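Local coordinates for putative 6-phosphogluconolactonase (Neisseria gonorrhoeae, PDB 3LHI), which probably hydrolyses 6-phosphogluconolactone to 6-phosphogluconate, the second step of the oxidative pentose phosphate pathway, at residues A[71-74]-A[75-79]; A[80-83]-A[84-88]. All coordinates share one frame; numbering follows the deposited sequence.

Interaction 1 (A[71-74]-A[75-79]); sequences RIVP and TNHAD. With EDO (1,2-ethanediol), chain C.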
loop_
_atom_site.group_PDB
_atom_site.type_symbol
_atom_site.label_atom_id
_atom_site.label_comp_id
_atom_site.label_asym_id
_atom_site.label_seq_id
_atom_site.Cartn_x
_atom_site.Cartn_y
_atom_site.Cartn_z
ATOM N N ARG A 71 -4.964 8.729 4.662
ATOM C CA ARG A 71 -5.025 10.018 5.338
ATOM C C ARG A 71 -6.334 10.107 6.049
ATOM O O ARG A 71 -7.404 9.774 5.487
ATOM C CB ARG A 71 -4.876 11.145 4.298
ATOM C CG ARG A 71 -3.554 11.255 3.588
ATOM C CD ARG A 71 -3.285 10.186 2.555
ATOM N NE ARG A 71 -2.019 10.410 1.899
ATOM C CZ ARG A 71 -1.810 11.337 0.962
ATOM N NH1 ARG A 71 -2.808 12.053 0.475
ATOM N NH2 ARG A 71 -0.592 11.444 0.466
ATOM N N ILE A 72 -6.295 10.550 7.312
ATOM C CA ILE A 72 -7.513 10.647 8.120
ATOM C C ILE A 72 -8.171 11.981 7.793
ATOM O O ILE A 72 -7.974 12.989 8.471
ATOM C CB ILE A 72 -7.249 10.442 9.619
ATOM C CG1 ILE A 72 -6.579 9.071 9.844
ATOM C CG2 ILE A 72 -8.552 10.556 10.357
ATOM C CD1 ILE A 72 -6.233 8.749 11.319
ATOM N N VAL A 73 -8.892 11.931 6.691
ATOM C CA VAL A 73 -9.671 13.017 6.088
ATOM C C VAL A 73 -10.910 12.385 5.520
ATOM O O VAL A 73 -10.949 11.186 5.265
ATOM C CB VAL A 73 -8.880 13.746 4.956
ATOM C CG1 VAL A 73 -7.623 14.473 5.505
ATOM C CG2 VAL A 73 -8.559 12.844 3.777
ATOM N N PRO A 74 -11.980 13.182 5.303
ATOM C CA PRO A 74 -13.169 12.585 4.728
ATOM C C PRO A 74 -12.886 11.922 3.369
ATOM O O PRO A 74 -11.981 12.342 2.660
ATOM C CB PRO A 74 -14.110 13.767 4.572
ATOM C CG PRO A 74 -13.678 14.675 5.684
ATOM C CD PRO A 74 -12.185 14.577 5.722
ATOM N N THR A 75 -13.687 10.941 3.007
ATOM C CA THR A 75 -13.406 10.219 1.793
ATOM C C THR A 75 -13.665 11.000 0.498
ATOM O O THR A 75 -13.232 10.570 -0.577
ATOM C CB THR A 75 -14.110 8.868 1.796
ATOM O OG1 THR A 75 -15.525 9.051 1.793
ATOM C CG2 THR A 75 -13.639 7.959 2.928
ATOM N N ASN A 76 -14.304 12.160 0.598
ATOM C CA ASN A 76 -14.450 13.073 -0.535
ATOM C C ASN A 76 -13.427 14.198 -0.541
ATOM O O ASN A 76 -13.534 15.095 -1.364
ATOM C CB ASN A 76 -15.881 13.612 -0.607
ATOM C CG ASN A 76 -16.258 14.481 0.539
ATOM O OD1 ASN A 76 -15.659 14.447 1.613
ATOM N ND2 ASN A 76 -17.343 15.253 0.346
ATOM N N HIS A 77 -12.416 14.148 0.347
ATOM C CA HIS A 77 -11.351 15.147 0.439
ATOM C C HIS A 77 -10.321 14.941 -0.661
ATOM O O HIS A 77 -10.047 13.790 -1.068
ATOM C CB HIS A 77 -10.691 15.034 1.809
ATOM C CG HIS A 77 -9.727 16.111 2.176
ATOM N ND1 HIS A 77 -8.444 16.206 1.667
ATOM C CD2 HIS A 77 -9.878 17.163 3.027
ATOM C CE1 HIS A 77 -7.840 17.251 2.227
ATOM N NE2 HIS A 77 -8.681 17.828 3.073
ATOM N N ALA A 78 -9.703 16.024 -1.130
ATOM C CA ALA A 78 -8.719 15.892 -2.185
ATOM C C ALA A 78 -7.554 14.969 -1.863
ATOM O O ALA A 78 -6.944 14.417 -2.770
ATOM C CB ALA A 78 -8.172 17.302 -2.562
ATOM N N ASP A 79 -7.196 14.850 -0.593
ATOM C CA ASP A 79 -6.056 14.054 -0.158
ATOM C C ASP A 79 -6.456 12.645 0.305
ATOM O O ASP A 79 -5.624 11.950 0.866
ATOM C CB ASP A 79 -5.287 14.797 0.953
ATOM C CG ASP A 79 -4.687 16.104 0.490
ATOM O OD1 ASP A 79 -4.390 16.212 -0.707
ATOM O OD2 ASP A 79 -4.515 16.975 1.354
HETATM C C1 EDO C . -9.201 12.946 -5.083
HETATM O O1 EDO C . -8.251 13.961 -5.533
HETATM C C2 EDO C . -9.569 11.871 -6.123
HETATM O O2 EDO C . -8.431 11.314 -6.815
HETATM O O HOH W 1 -2.592 14.272 -1.482
#
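Arg71 reaches across a looping connection to Asp79, and a type I beta turn from Pro74 to His77 reverses the chain between them. The loop leads from strand 63-71 to helix 81-88. Arg71 can be followed outward. Its CB, CG and CD all run past the backbone O of Asp79, with CD 3.4 Å from that O. The chain bends at chi2 (73°), which turns the guanidinium so that its edge faces this carbonyl. NE and CZ continue past the same oxygen, with CZ 3.9 Å from Asp79 O. NH1 then donates to Asp79 O at 2.8 Å, and the oxygen lies almost in the plane of the guanidinium, off its rim. A water accepts from the same NH1 and donates to Asp79 OD1. It bridges two opposite charges that do not touch directly. The other carboxylate oxygen, Asp79 OD2, is hydrogen-bonded to His173.

The beta turn is closed by His77 N, which donates to Pro74 O at 3.0 Å. Inside the loop, Val73 lies against the His77 ring. Its CB makes a CH-pi contact over one face, 4.0 Å from the ring centroid, and its CG2 packs on His77 CB at 3.6 Å. The His77 ring also meets the ring of His173, with the planes nearly perpendicular. A bond in the ring plane fixes the rotation of His77: Asp79 N donates to His77 ND1 at 2.9 Å, with an N-H...N angle of 168°.

Interaction 2 (A[80-83]-A[84-88]); sequences SNTG and LVREY. With EDO (1,2-ethanediol), chain C.
Asn81 O accepts from Val85 N at 2.9 Å, a nearly straight bond of 171° in the first turn of helix 81-88. The same oxygen is brushed by carbon: Val85 CG2 and Leu84 CB each come to 3.3 Å. Three more bonds of the i to i+4 pattern run beside it. Leu84 N donates to Ser80 O, Arg86 N to Thr82 O and Glu87 N to Gly83 O.

Ser80 is the N-cap. Its hydroxyl oxygen OG stands anti to the backbone N (chi1 176°) and accepts from Gly83 N at 3.1 Å. This gives an amide of the first turn, which has no earlier carbonyl in the helix, a partner.

Thr82 and Arg86, one helical turn apart, send their side chains off in the same direction. Thr82 CG2 sits over one face of the guanidinium, toward its rim, 3.6 Å from Arg86 CZ. The arginine chain is extended from CG to NE, which brings one face of the flat group against the Thr82 methyl. Arg86 NH2 forms a salt bridge with Asp105 and the guanidinium a cation-pi contact with Trp99, while Thr82 OG1 is hydrogen-bonded to Glu70.

A 1,2-ethanediol, probably from the crystallisation liquor, donates through O2 to Glu87 OE1 at 2.7 Å. Glu87 CG lies over the centre of the neighbouring Tyr88 ring.

The helix is the crossover of a beta-alpha-beta unit between strands 63-71 and 98-99. Leu84 and Val85 pack on Phe50 of helix 47-54, Asn81, Thr82 and Val85 touch Leu67 of strand 63-71, and Thr82 and Val85 also meet Trp99 of strand 98-99.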
loop_
_atom_site.group_PDB
_atom_site.type_symbol
_atom_site.label_atom_id
_atom_site.label_comp_id
_atom_site.label_asym_id
_atom_site.label_seq_id
_atom_site.Cartn_x
_atom_site.Cartn_y
_atom_site.Cartn_z
ATOM N N SER A 80 -7.678 12.218 0.063
ATOM C CA SER A 80 -8.126 10.882 0.435
ATOM C C SER A 80 -7.576 9.851 -0.558
ATOM O O SER A 80 -7.814 9.932 -1.766
ATOM C CB SER A 80 -9.646 10.816 0.418
ATOM O OG SER A 80 -10.093 9.503 0.691
ATOM N N ASN A 81 -6.897 8.820 -0.050
ATOM C CA ASN A 81 -6.511 7.718 -0.902
ATOM C C ASN A 81 -7.734 6.892 -1.325
ATOM O O ASN A 81 -7.717 6.277 -2.390
ATOM C CB ASN A 81 -5.504 6.785 -0.212
ATOM C CG ASN A 81 -4.121 7.412 -0.013
ATOM O OD1 ASN A 81 -3.776 8.382 -0.710
ATOM N ND2 ASN A 81 -3.304 6.802 0.881
ATOM N N THR A 82 -8.777 6.849 -0.488
ATOM C CA THR A 82 -10.029 6.211 -0.860
ATOM C C THR A 82 -10.591 6.859 -2.104
ATOM O O THR A 82 -10.977 6.183 -3.083
ATOM C CB THR A 82 -11.025 6.295 0.290
ATOM O OG1 THR A 82 -10.507 5.525 1.400
ATOM C CG2 THR A 82 -12.404 5.707 -0.122
ATOM N N GLY A 83 -10.604 8.191 -2.124
ATOM C CA GLY A 83 -11.071 8.894 -3.318
ATOM C C GLY A 83 -10.223 8.616 -4.550
ATOM O O GLY A 83 -10.731 8.443 -5.649
ATOM N N LEU A 84 -8.914 8.569 -4.341
ATOM C CA LEU A 84 -7.946 8.232 -5.391
ATOM C C LEU A 84 -8.320 6.924 -6.026
ATOM O O LEU A 84 -8.521 6.880 -7.242
ATOM C CB LEU A 84 -6.513 8.134 -4.835
ATOM C CG LEU A 84 -5.464 7.684 -5.835
ATOM C CD1 LEU A 84 -5.045 8.902 -6.682
ATOM C CD2 LEU A 84 -4.294 6.998 -5.036
ATOM N N VAL A 85 -8.392 5.868 -5.196
ATOM C CA VAL A 85 -8.643 4.530 -5.643
ATOM C C VAL A 85 -10.022 4.416 -6.332
ATOM O O VAL A 85 -10.166 3.718 -7.352
ATOM C CB VAL A 85 -8.450 3.529 -4.495
ATOM C CG1 VAL A 85 -8.933 2.135 -4.856
ATOM C CG2 VAL A 85 -6.968 3.503 -4.096
ATOM N N ARG A 86 -11.018 5.111 -5.820
ATOM C CA ARG A 86 -12.315 5.127 -6.459
ATOM C C ARG A 86 -12.223 5.756 -7.852
ATOM O O ARG A 86 -12.861 5.265 -8.772
ATOM C CB ARG A 86 -13.328 5.824 -5.590
ATOM C CG ARG A 86 -13.787 4.906 -4.465
ATOM C CD ARG A 86 -14.619 5.659 -3.418
ATOM N NE ARG A 86 -15.170 4.725 -2.451
ATOM C CZ ARG A 86 -15.757 5.077 -1.320
ATOM N NH1 ARG A 86 -15.799 6.322 -0.960
ATOM N NH2 ARG A 86 -16.315 4.138 -0.547
ATOM N N GLU A 87 -11.423 6.795 -8.003
ATOM C CA GLU A 87 -11.325 7.503 -9.293
ATOM C C GLU A 87 -10.605 6.608 -10.308
ATOM O O GLU A 87 -11.014 6.561 -11.467
ATOM C CB GLU A 87 -10.595 8.826 -9.138
ATOM C CG GLU A 87 -10.406 9.591 -10.459
ATOM C CD GLU A 87 -9.991 11.031 -10.337
ATOM O OE1 GLU A 87 -9.627 11.494 -9.232
ATOM O OE2 GLU A 87 -10.062 11.713 -11.378
ATOM N N TYR A 88 -9.516 5.954 -9.919
ATOM C CA TYR A 88 -8.631 5.355 -10.888
ATOM C C TYR A 88 -8.594 3.858 -10.950
ATOM O O TYR A 88 -8.144 3.315 -11.940
ATOM C CB TYR A 88 -7.228 5.923 -10.705
ATOM C CG TYR A 88 -7.055 7.424 -10.912
ATOM C CD1 TYR A 88 -7.054 7.976 -12.181
ATOM C CD2 TYR A 88 -6.823 8.269 -9.833
ATOM C CE1 TYR A 88 -6.823 9.301 -12.363
ATOM C CE2 TYR A 88 -6.592 9.605 -10.028
ATOM C CZ TYR A 88 -6.546 10.090 -11.305
ATOM O OH TYR A 88 -6.249 11.453 -11.457
HETATM C C1 EDO C . -9.201 12.946 -5.083
HETATM O O1 EDO C . -8.251 13.961 -5.533
HETATM C C2 EDO C . -9.569 11.871 -6.123
HETATM O O2 EDO C . -8.431 11.314 -6.815
#

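Overall arrangement
The two interactions follow one another along the chain, 71-79 and then 80-88, and their centres are about 9 Å apart. Both belong to the beta-alpha-beta connection from strand 63-71 through helix 81-88 to strand 98-99, in the fold of the glucosamine-6-phosphate isomerase/6-phosphogluconolactonase family. Interaction 1 shapes the loop that leaves the strand; interaction 2 is the helix that follows. They pack directly where Pro74 O meets Ser80 CB and Val73 CG2 meets Ser80 N. Asp105 is shared by both, hydrogen-bonded to Thr75 OG1 of the loop and salt-bridged to Arg86 of the helix. One ethanediol also spans the two, hydrogen-bonded to Ala78 O and Glu87 OE1. Together they form one continuous strand-to-helix passage beside the central mixed sheet.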